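Side-chain contacts in putative acetyltransferase Ta0821 (Thermoplasma acidophilum DSM 1728, PDB 3C26), which probably transfers acyl groups from a coenzyme A thioester, as members of the GNAT acetyltransferase family do, though its own substrate is unknown: residues T33-Y36 against S37-D41; R55-D59 against G60-V64; F208-E212 against G213-L217; F241-R244 against K245-N249. All coordinates share one frame; numbering follows the deposited sequence.

Contact 1 of 4, residues T33-Y36 against S37-D41; sequences TDLY and SKLAD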
loop_
_atom_site.group_PDB
_atom_site.type_symbol
_atom_site.label_atom_id
_atom_site.label_comp_id
_atom_site.label_asym_id
_atom_site.label_seq_id
_atom_site.Cartn_x
_atom_site.Cartn_y
_atom_site.Cartn_z
ATOM N N THR A 33 3.872 -11.787 -8.281
ATOM C CA THR A 33 4.538 -10.908 -9.244
ATOM C C THR A 33 3.578 -9.803 -9.640
ATOM O O THR A 33 3.991 -8.672 -9.881
ATOM C CB THR A 33 5.223 -11.602 -10.493
ATOM O OG1 THR A 33 4.619 -12.839 -10.755
ATOM C CG2 THR A 33 6.717 -11.874 -10.214
ATOM N N ASP A 34 2.293 -10.140 -9.692
ATOM C CA ASP A 34 1.253 -9.161 -10.049
ATOM C C ASP A 34 1.101 -8.158 -8.913
ATOM O O ASP A 34 0.919 -6.986 -9.119
ATOM C CB ASP A 34 -0.093 -9.831 -10.342
ATOM C CG ASP A 34 -0.138 -10.509 -11.712
ATOM O OD1 ASP A 34 0.770 -10.268 -12.544
ATOM O OD2 ASP A 34 -1.112 -11.255 -11.981
ATOM N N LEU A 35 1.147 -8.659 -7.705
ATOM C CA LEU A 35 1.144 -7.797 -6.514
ATOM C C LEU A 35 2.365 -6.832 -6.482
ATOM O O LEU A 35 2.219 -5.653 -6.156
ATOM C CB LEU A 35 1.018 -8.607 -5.233
ATOM C CG LEU A 35 1.052 -7.791 -3.937
ATOM C CD1 LEU A 35 0.059 -6.598 -3.958
ATOM C CD2 LEU A 35 0.870 -8.727 -2.741
ATOM N N TYR A 36 3.556 -7.318 -6.835
ATOM C CA TYR A 36 4.732 -6.420 -6.905
ATOM C C TYR A 36 4.462 -5.193 -7.800
ATOM O O TYR A 36 4.774 -4.049 -7.459
ATOM C CB TYR A 36 5.995 -7.134 -7.455
ATOM C CG TYR A 36 7.201 -6.239 -7.392
ATOM C CD1 TYR A 36 8.025 -6.208 -6.264
ATOM C CD2 TYR A 36 7.479 -5.337 -8.429
ATOM C CE1 TYR A 36 9.121 -5.305 -6.194
ATOM C CE2 TYR A 36 8.544 -4.479 -8.369
ATOM C CZ TYR A 36 9.366 -4.457 -7.225
ATOM O OH TYR A 36 10.467 -3.587 -7.192
ATOM N N SER A 37 3.911 -5.451 -8.977
ATOM C CA SER A 37 3.692 -4.380 -9.945
ATOM C C SER A 37 2.768 -3.314 -9.398
ATOM O O SER A 37 2.989 -2.124 -9.553
ATOM C CB SER A 37 3.076 -4.926 -11.247
ATOM O OG SER A 37 3.865 -5.966 -11.780
ATOM N N LYS A 38 1.701 -3.745 -8.748
ATOM C CA LYS A 38 0.740 -2.790 -8.196
ATOM C C LYS A 38 1.387 -1.950 -7.108
ATOM O O LYS A 38 1.159 -0.769 -7.015
ATOM C CB LYS A 38 -0.495 -3.503 -7.635
ATOM C CG LYS A 38 -1.325 -4.307 -8.639
ATOM C CD LYS A 38 -2.588 -4.768 -7.925
ATOM C CE LYS A 38 -3.530 -5.642 -8.728
ATOM N NZ LYS A 38 -4.710 -6.093 -7.856
ATOM N N LEU A 39 2.171 -2.596 -6.273
ATOM C CA LEU A 39 2.844 -1.939 -5.153
ATOM C C LEU A 39 3.879 -0.954 -5.706
ATOM O O LEU A 39 3.999 0.203 -5.258
ATOM C CB LEU A 39 3.452 -2.965 -4.192
ATOM C CG LEU A 39 2.420 -3.784 -3.345
ATOM C CD1 LEU A 39 3.046 -4.942 -2.522
ATOM C CD2 LEU A 39 1.577 -2.859 -2.409
ATOM N N ALA A 40 4.548 -1.374 -6.750
ATOM C CA ALA A 40 5.637 -0.565 -7.325
ATOM C C ALA A 40 5.092 0.760 -7.884
ATOM O O ALA A 40 5.783 1.783 -7.868
ATOM C CB ALA A 40 6.396 -1.360 -8.430
ATOM N N ASP A 41 3.846 0.705 -8.346
ATOM C CA ASP A 41 3.140 1.873 -8.908
ATOM C C ASP A 41 2.830 2.921 -7.861
ATOM O O ASP A 41 2.582 4.058 -8.189
ATOM C CB ASP A 41 1.840 1.459 -9.592
ATOM C CG ASP A 41 2.081 0.742 -10.909
ATOM O OD1 ASP A 41 3.205 0.853 -11.426
ATOM O OD2 ASP A 41 1.160 0.045 -11.426
#
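The backbone from Leu35 and Tyr36 to Leu39 and Ala40 is regular alpha-helix: Leu39 N donates to Leu35 O at 3.1 Å and Ala40 N to Tyr36 O at 2.8 Å, each donor lying close to the carbonyl axis. The two preceding bonds, Ser37 N to Thr33 O and Lys38 N to Asp34 O, are weak; Thr33 O also takes, weakly, the hydroxyl OG of Ser37 at 3.3 Å. On one flank the leucines meet four residues apart, Leu35 CD1 lying 3.7 Å from Leu39 CD1, with the two side chains obliquely crossed. This is the i to i+4 packing of helix 31-40 within the acetyltransferase domain, and its leucine flank faces the second subunit, where Leu39 meets Leu39 of that subunit. Lys38 runs out extended to a hydrogen bond with Ser126 O and a salt bridge with Glu129, both of the second subunit. On another flank Tyr36 turns CG away from its own backbone N (chi1 -175°), which carries the ring along the helix until CE2 lies 3.8 Å from the methyl CB of Ala40. Its hydroxyl bonds to Ser24, and the rings of Trp27 and Trp127 meet it edge-to-face. Replacing Tyr36 by an alanine would probably leave Ser24 without this partner and open a gap beside Trp27 and Trp127.

Contact 2 of 4, residues R55-D59 against G60-V64; sequences RWVND and GSVYV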
loop_
_atom_site.group_PDB
_atom_site.type_symbol
_atom_site.label_atom_id
_atom_site.label_comp_id
_atom_site.label_asym_id
_atom_site.label_seq_id
_atom_site.Cartn_x
_atom_site.Cartn_y
_atom_site.Cartn_z
ATOM N N ARG A 55 22.448 5.966 -18.475
ATOM C CA ARG A 55 23.525 6.914 -18.108
ATOM C C ARG A 55 24.534 6.256 -17.176
ATOM O O ARG A 55 25.752 6.328 -17.360
ATOM C CB ARG A 55 22.977 8.211 -17.482
ATOM C CG ARG A 55 22.611 9.258 -18.531
ATOM C CD ARG A 55 21.914 10.513 -18.005
ATOM N NE ARG A 55 20.473 10.339 -17.740
ATOM C CZ ARG A 55 19.726 11.254 -17.130
ATOM N NH1 ARG A 55 20.283 12.384 -16.706
ATOM N NH2 ARG A 55 18.435 11.040 -16.911
ATOM N N TRP A 56 23.998 5.570 -16.183
ATOM C CA TRP A 56 24.822 4.858 -15.228
ATOM C C TRP A 56 25.716 3.846 -15.878
ATOM O O TRP A 56 26.869 3.755 -15.530
ATOM C CB TRP A 56 23.957 4.101 -14.207
ATOM C CG TRP A 56 23.277 4.990 -13.170
ATOM C CD1 TRP A 56 23.615 6.271 -12.847
ATOM C CD2 TRP A 56 22.249 4.610 -12.256
ATOM N NE1 TRP A 56 22.848 6.716 -11.812
ATOM C CE2 TRP A 56 21.988 5.718 -11.437
ATOM C CE3 TRP A 56 21.514 3.433 -12.052
ATOM C CZ2 TRP A 56 21.028 5.687 -10.423
ATOM C CZ3 TRP A 56 20.549 3.422 -11.043
ATOM C CH2 TRP A 56 20.336 4.518 -10.239
ATOM N N VAL A 57 25.119 3.028 -16.750
ATOM C CA VAL A 57 25.844 1.965 -17.479
ATOM C C VAL A 57 26.985 2.578 -18.259
ATOM O O VAL A 57 28.110 2.092 -18.255
ATOM C CB VAL A 57 24.923 1.105 -18.441
ATOM C CG1 VAL A 57 25.763 0.121 -19.245
ATOM C CG2 VAL A 57 23.815 0.380 -17.639
ATOM N N ASN A 58 26.680 3.688 -18.906
ATOM C CA ASN A 58 27.671 4.417 -19.714
ATOM C C ASN A 58 28.778 5.063 -18.880
ATOM O O ASN A 58 29.886 5.251 -19.362
ATOM C CB ASN A 58 26.985 5.459 -20.596
ATOM C CG ASN A 58 26.355 4.840 -21.832
ATOM O OD1 ASN A 58 26.932 3.948 -22.425
ATOM N ND2 ASN A 58 25.222 5.371 -22.268
ATOM N N ASP A 59 28.467 5.363 -17.620
ATOM C CA ASP A 59 29.436 6.022 -16.708
ATOM C C ASP A 59 30.312 4.984 -16.011
ATOM O O ASP A 59 31.224 5.317 -15.279
ATOM C CB ASP A 59 28.753 6.814 -15.587
ATOM C CG ASP A 59 27.989 8.035 -16.076
ATOM O OD1 ASP A 59 28.136 8.447 -17.258
ATOM O OD2 ASP A 59 27.223 8.588 -15.230
ATOM N N GLY A 60 29.970 3.719 -16.185
ATOM C CA GLY A 60 30.713 2.630 -15.525
ATOM C C GLY A 60 30.332 2.315 -14.088
ATOM O O GLY A 60 31.118 1.735 -13.366
ATOM N N SER A 61 29.124 2.682 -13.669
ATOM C CA SER A 61 28.725 2.511 -12.273
ATOM C C SER A 61 27.805 1.334 -12.118
ATOM O O SER A 61 27.344 1.016 -11.009
ATOM C CB SER A 61 28.081 3.790 -11.712
ATOM O OG SER A 61 26.954 4.145 -12.460
ATOM N N VAL A 62 27.548 0.670 -13.238
ATOM C CA VAL A 62 26.666 -0.507 -13.223
ATOM C C VAL A 62 27.479 -1.805 -13.364
ATOM O O VAL A 62 28.348 -1.955 -14.187
ATOM C CB VAL A 62 25.521 -0.431 -14.244
ATOM C CG1 VAL A 62 24.654 -1.658 -14.138
ATOM C CG2 VAL A 62 24.693 0.807 -14.023
ATOM N N TYR A 63 27.219 -2.710 -12.444
ATOM C CA TYR A 63 27.845 -4.031 -12.440
ATOM C C TYR A 63 26.768 -5.063 -12.688
ATOM O O TYR A 63 25.578 -4.859 -12.379
ATOM C CB TYR A 63 28.597 -4.284 -11.127
ATOM C CG TYR A 63 29.911 -3.540 -11.111
ATOM C CD1 TYR A 63 29.955 -2.170 -10.905
ATOM C CD2 TYR A 63 31.090 -4.191 -11.346
ATOM C CE1 TYR A 63 31.155 -1.482 -10.956
ATOM C CE2 TYR A 63 32.278 -3.513 -11.396
ATOM C CZ TYR A 63 32.309 -2.175 -11.196
ATOM O OH TYR A 63 33.528 -1.534 -11.250
ATOM N N VAL A 64 27.201 -6.167 -13.269
ATOM C CA VAL A 64 26.297 -7.238 -13.654
ATOM C C VAL A 64 26.789 -8.606 -13.280
ATOM O O VAL A 64 27.982 -8.833 -13.042
ATOM C CB VAL A 64 25.986 -7.229 -15.190
ATOM C CG1 VAL A 64 25.299 -5.890 -15.590
ATOM C CG2 VAL A 64 27.252 -7.501 -16.038
HETATM O O HOH W 1 28.506 0.572 -16.063
#
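Helix 45-58 ends as Trp56 O receives the N-H of Ser61 at 3.1 Å, almost straight at 171°, while Gly60 N reaches back to Val57 O at 3.2 Å from well above the carbonyl plane. Gly60 has positive phi, where a CB would collide with Asp59 O. Ser61 places OG between its backbone N and carbonyl carbon (chi1 59°), which brings the hydroxyl 3.1 Å from Trp56 O and alongside Trp56 CB. Behind the turn, Val62 sends CG2 back against the last helical turn: it sits 3.4 Å from Trp56 CB, a tight fit, and 3.7 Å from Val57 CG2. The two valines meet at a slant, and helix 16-19 covers Val57 through Ile16 and Ile19. The Trp56 indole leads off from the turn to stack on His76. Water 1 spans the remaining backbone gap, lying 2.7 Å from Val57 O and accepting from Val62 N at 3.0 Å. Strand 62-67 then runs between strands 7-10 and 70-79. Positive phi at Gly60, with the backward bonds from Gly60 N and Ser61 N, makes a Schellman motif, and with Val62 packed on Trp56 and Val57 just beyond, it turns the chain from a helix into a strand of the acetyltransferase domain.

Contact 3 of 4, residues F208-E212 against G213-L217; sequences FDIYE and GGIDL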
loop_
_atom_site.group_PDB
_atom_site.type_symbol
_atom_site.label_atom_id
_atom_site.label_comp_id
_atom_site.label_asym_id
_atom_site.label_seq_id
_atom_site.Cartn_x
_atom_site.Cartn_y
_atom_site.Cartn_z
ATOM N N PHE A 208 14.398 18.326 -4.837
ATOM C CA PHE A 208 13.383 18.087 -5.846
ATOM C C PHE A 208 13.953 17.647 -7.202
ATOM O O PHE A 208 15.072 17.974 -7.566
ATOM C CB PHE A 208 12.424 19.293 -6.024
ATOM C CG PHE A 208 13.061 20.496 -6.597
ATOM C CD1 PHE A 208 13.137 20.679 -7.979
ATOM C CD2 PHE A 208 13.549 21.484 -5.769
ATOM C CE1 PHE A 208 13.764 21.788 -8.503
ATOM C CE2 PHE A 208 14.167 22.570 -6.294
ATOM C CZ PHE A 208 14.248 22.740 -7.674
ATOM N N ASP A 209 13.131 16.865 -7.904
ATOM C CA ASP A 209 13.458 16.320 -9.213
ATOM C C ASP A 209 12.206 16.356 -10.080
ATOM O O ASP A 209 11.251 15.624 -9.871
ATOM C CB ASP A 209 14.002 14.877 -9.080
ATOM C CG ASP A 209 14.488 14.303 -10.407
ATOM O OD1 ASP A 209 14.581 15.050 -11.371
ATOM O OD2 ASP A 209 14.767 13.086 -10.477
ATOM N N ILE A 210 12.215 17.319 -10.988
ATOM C CA ILE A 210 11.146 17.535 -11.949
ATOM C C ILE A 210 11.424 16.603 -13.117
ATOM O O ILE A 210 12.551 16.558 -13.646
ATOM C CB ILE A 210 11.193 18.948 -12.501
ATOM C CG1 ILE A 210 10.965 19.959 -11.375
ATOM C CG2 ILE A 210 10.224 19.103 -13.693
ATOM C CD1 ILE A 210 11.064 21.378 -11.858
ATOM N N TYR A 211 10.405 15.863 -13.534
ATOM C CA TYR A 211 10.603 14.923 -14.641
ATOM C C TYR A 211 9.422 15.010 -15.574
ATOM O O TYR A 211 8.525 15.817 -15.338
ATOM C CB TYR A 211 10.837 13.490 -14.129
ATOM C CG TYR A 211 9.701 12.919 -13.281
ATOM C CD1 TYR A 211 8.653 12.226 -13.875
ATOM C CD2 TYR A 211 9.686 13.059 -11.913
ATOM C CE1 TYR A 211 7.623 11.722 -13.141
ATOM C CE2 TYR A 211 8.628 12.572 -11.154
ATOM C CZ TYR A 211 7.618 11.882 -11.778
ATOM O OH TYR A 211 6.562 11.372 -11.065
ATOM N N GLU A 212 9.456 14.215 -16.638
ATOM C CA GLU A 212 8.382 14.214 -17.616
ATOM C C GLU A 212 7.160 13.542 -17.053
ATOM O O GLU A 212 7.114 12.328 -16.939
ATOM C CB GLU A 212 8.794 13.516 -18.932
ATOM C CG GLU A 212 9.954 14.126 -19.622
ATOM C CD GLU A 212 9.645 15.447 -20.273
ATOM O OE1 GLU A 212 8.481 15.700 -20.618
ATOM O OE2 GLU A 212 10.581 16.230 -20.470
ATOM N N GLY A 213 6.157 14.318 -16.668
ATOM C CA GLY A 213 4.959 13.717 -16.092
ATOM C C GLY A 213 4.758 13.971 -14.585
ATOM O O GLY A 213 3.685 13.748 -14.023
ATOM N N GLY A 214 5.759 14.514 -13.947
ATOM C CA GLY A 214 5.633 14.809 -12.511
ATOM C C GLY A 214 6.856 15.367 -11.841
ATOM O O GLY A 214 7.785 15.821 -12.495
ATOM N N ILE A 215 6.824 15.316 -10.501
ATOM C CA ILE A 215 7.879 15.863 -9.656
ATOM C C ILE A 215 7.934 15.098 -8.372
ATOM O O ILE A 215 6.906 14.753 -7.787
ATOM C CB ILE A 215 7.653 17.373 -9.283
ATOM C CG1 ILE A 215 7.355 18.224 -10.515
ATOM C CG2 ILE A 215 8.857 17.962 -8.527
ATOM C CD1 ILE A 215 6.765 19.602 -10.188
ATOM N N ASP A 216 9.156 14.738 -7.995
ATOM C CA ASP A 216 9.411 14.116 -6.720
ATOM C C ASP A 216 10.098 15.144 -5.816
ATOM O O ASP A 216 10.979 15.874 -6.269
ATOM C CB ASP A 216 10.373 12.900 -6.868
ATOM C CG ASP A 216 9.796 11.733 -7.692
ATOM O OD1 ASP A 216 8.595 11.429 -7.619
ATOM O OD2 ASP A 216 10.575 11.083 -8.410
ATOM N N LEU A 217 9.658 15.196 -4.556
ATOM C CA LEU A 217 10.224 16.040 -3.526
ATOM C C LEU A 217 10.563 15.228 -2.314
ATOM O O LEU A 217 9.729 14.506 -1.789
ATOM C CB LEU A 217 9.273 17.221 -3.146
ATOM C CG LEU A 217 8.817 18.050 -4.379
ATOM C CD1 LEU A 217 7.479 17.568 -4.943
ATOM C CD2 LEU A 217 8.735 19.546 -4.025
HETATM O O HOH W 2 13.236 11.556 -9.152
HETATM O O HOH W 3 6.220 11.959 -8.659
#
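Strands 204-211 and 214-221 form a beta hairpin, closed by a type II turn from Tyr211 to Gly214. Asp209 and Asp216 form a hydrogen-bonded pair, each N donating to the other's O at 2.9 Å; at the turn Tyr211 N binds Gly214 O at 2.8 Å, and the return bond from Gly214 N is weak. Gly213, with phi 110°, occupies the third position of the turn, where a CB would strike Glu212 O. Tyr211 holds its CG between backbone N and carbonyl carbon (chi1 59°), and this folds the ring back across the neighbouring strand. Gly214 CA lies 3.9 Å from the ring centroid and 22° off its normal, a CH-pi contact over one face; a CB on Gly214 would collide with Tyr211 OH. Water 3, in the ring plane at its edge, hydrogen-bonds to Tyr211 OH and lies 2.6 Å from Asp216 OD1. Like other antiparallel hairpins, this one segregates its side chains by face, and Asp209 and Asp216 share a side with Tyr211. Asp209 OD2 stands 5.1 Å from Asp216 OD2, with water 2 donating to both. Lys51 forms a salt bridge with Asp209, which probably eases the repulsion between the carboxylates, while Thr44 hydrogen-bonds to Asp216. On the other face Ile210 and Ile215 lie side by side, Ile210 CG1 being 4.1 Å from Ile215 CG2, while Phe208 CB approaches Leu217 CG.

Contact 4 of 4, residues F241-R244 against K245-N249; sequences FYVR and KALAN. With EDO (1,2-ethanediol), chain F.
Arg244 O, at the N-cap of helix 245-248, accepts two backbone bonds at once: Leu247 N at 2.8 Å from above the carbonyl plane, and Ala248 N at 3.1 Å, tilted 16° from it. Both are bent at the hydrogen, as suits one oxygen shared by donors three and four residues on. Just before the cap, Val243 turns its CG1 methyl toward the new helix, 3.8 Å from Leu247 CB and 4.3 Å from Ala248 CB; the Val243 and Leu247 side chains cross nearly at right angles. Arg244 leads its guanidinium away from the helix to a salt bridge with Glu144 and a bond to the carbonyl of Cys174, a residue disulfide-linked to Cys183, while Trp172 makes a cation-pi contact with it. The Lys245 side chain bends at its second torsion (chi2 60°), bringing NZ within 2.6 Å of O1 of an ethanediol, probably a leftover of crystallisation. A leucine in place of Lys245 would probably leave that ethanediol oxygen without its ammonium donor. Strand 237-243 thus passes into helix 245-248 with a single residue between them. It runs between strands 141-153 and 214-221: Val243 and Leu247 both touch Val219 of the latter, and Ala248 packs on Pro147 and Tyr149 of the former.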
loop_
_atom_site.group_PDB
_atom_site.type_symbol
_atom_site.label_atom_id
_atom_site.label_comp_id
_atom_site.label_asym_id
_atom_site.label_seq_id
_atom_site.Cartn_x
_atom_site.Cartn_y
_atom_site.Cartn_z
ATOM N N PHE A 241 5.792 13.261 -2.455
ATOM C CA PHE A 241 6.630 13.685 -1.349
ATOM C C PHE A 241 7.081 12.495 -0.586
ATOM O O PHE A 241 6.282 11.656 -0.187
ATOM C CB PHE A 241 5.878 14.586 -0.383
ATOM C CG PHE A 241 5.357 15.844 -1.008
ATOM C CD1 PHE A 241 4.142 15.836 -1.681
ATOM C CD2 PHE A 241 6.078 17.037 -0.948
ATOM C CE1 PHE A 241 3.650 16.970 -2.256
ATOM C CE2 PHE A 241 5.569 18.188 -1.534
ATOM C CZ PHE A 241 4.366 18.160 -2.171
ATOM N N TYR A 242 8.403 12.455 -0.409
ATOM C CA TYR A 242 9.072 11.487 0.451
ATOM C C TYR A 242 9.503 12.300 1.643
ATOM O O TYR A 242 10.369 13.150 1.540
ATOM C CB TYR A 242 10.249 10.868 -0.264
ATOM C CG TYR A 242 9.892 10.057 -1.500
ATOM C CD1 TYR A 242 9.739 10.650 -2.742
ATOM C CD2 TYR A 242 9.758 8.702 -1.418
ATOM C CE1 TYR A 242 9.470 9.910 -3.848
ATOM C CE2 TYR A 242 9.496 7.935 -2.527
ATOM C CZ TYR A 242 9.336 8.538 -3.740
ATOM O OH TYR A 242 9.010 7.753 -4.821
ATOM N N VAL A 243 8.843 12.066 2.764
ATOM C CA VAL A 243 8.996 12.902 3.960
ATOM C C VAL A 243 9.652 12.162 5.102
ATOM O O VAL A 243 9.285 11.066 5.412
ATOM C CB VAL A 243 7.631 13.481 4.415
ATOM C CG1 VAL A 243 7.805 14.455 5.577
ATOM C CG2 VAL A 243 6.941 14.205 3.269
ATOM N N ARG A 244 10.679 12.775 5.682
ATOM C CA ARG A 244 11.407 12.136 6.741
ATOM C C ARG A 244 10.441 11.786 7.872
ATOM O O ARG A 244 9.620 12.590 8.281
ATOM C CB ARG A 244 12.598 12.989 7.230
ATOM C CG ARG A 244 13.498 12.210 8.232
ATOM C CD ARG A 244 14.440 13.112 8.977
ATOM N NE ARG A 244 15.362 13.861 8.129
ATOM C CZ ARG A 244 16.560 13.451 7.724
ATOM N NH1 ARG A 244 17.009 12.259 8.008
ATOM N NH2 ARG A 244 17.297 14.255 6.995
ATOM N N LYS A 245 10.540 10.555 8.348
ATOM C CA LYS A 245 9.620 10.008 9.386
ATOM C C LYS A 245 9.262 10.983 10.541
ATOM O O LYS A 245 8.070 11.182 10.891
ATOM C CB LYS A 245 10.202 8.704 9.924
ATOM C CG LYS A 245 9.350 7.996 10.930
ATOM C CD LYS A 245 8.036 7.651 10.334
ATOM C CE LYS A 245 7.375 6.490 11.031
ATOM N NZ LYS A 245 6.017 6.201 10.463
ATOM N N ALA A 246 10.282 11.635 11.073
ATOM C CA ALA A 246 10.101 12.479 12.249
ATOM C C ALA A 246 9.192 13.624 11.938
ATOM O O ALA A 246 8.501 14.120 12.836
ATOM C CB ALA A 246 11.420 12.988 12.810
ATOM N N LEU A 247 9.165 14.026 10.671
ATOM C CA LEU A 247 8.294 15.122 10.229
ATOM C C LEU A 247 6.898 14.630 9.854
ATOM O O LEU A 247 5.896 15.357 9.941
ATOM C CB LEU A 247 8.854 15.780 8.977
ATOM C CG LEU A 247 10.229 16.412 8.968
ATOM C CD1 LEU A 247 10.320 17.172 7.703
ATOM C CD2 LEU A 247 10.381 17.341 10.110
ATOM N N ALA A 248 6.871 13.399 9.360
ATOM C CA ALA A 248 5.652 12.768 8.799
ATOM C C ALA A 248 4.650 12.545 9.917
ATOM O O ALA A 248 3.426 12.478 9.756
ATOM C CB ALA A 248 6.023 11.441 8.125
ATOM N N ASN A 249 5.219 12.500 11.091
ATOM C CA ASN A 249 4.476 12.197 12.290
ATOM C C ASN A 249 3.521 13.331 12.601
ATOM O O ASN A 249 2.522 13.156 13.275
ATOM C CB ASN A 249 5.446 11.892 13.454
ATOM C CG ASN A 249 6.184 10.554 13.275
ATOM O OD1 ASN A 249 5.744 9.676 12.534
ATOM N ND2 ASN A 249 7.297 10.399 13.963
HETATM C C1 EDO F . 4.871 4.735 8.076
HETATM O O1 EDO F . 6.287 4.939 8.261
HETATM C C2 EDO F . 4.522 4.187 6.687
HETATM O O2 EDO F . 4.495 2.753 6.691
#

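Contacts 1 and 2 belong to the acetyltransferase family region, in the consecutive helices 31-40 and 45-58, yet their centres are 26 Å apart. Contacts 3 and 4 touch directly: Leu217 O lies 2.8 Å from Tyr242 N, probably a hydrogen bond between neighbouring strands 214-221 and 237-243, and Leu217 CB packs on Phe241 CD2. Helix 45-58 bridges the two regions, since it ends in contact 2 while its Lys51 pairs with Asp209 of contact 3. Contacts 2 and 4 lie on opposite sides of the chain's centre, their centres about 31 Å apart. Ethanediol molecules lie beside Leu39, Trp56 and Lys245, but none of these contacts holds an identified active site.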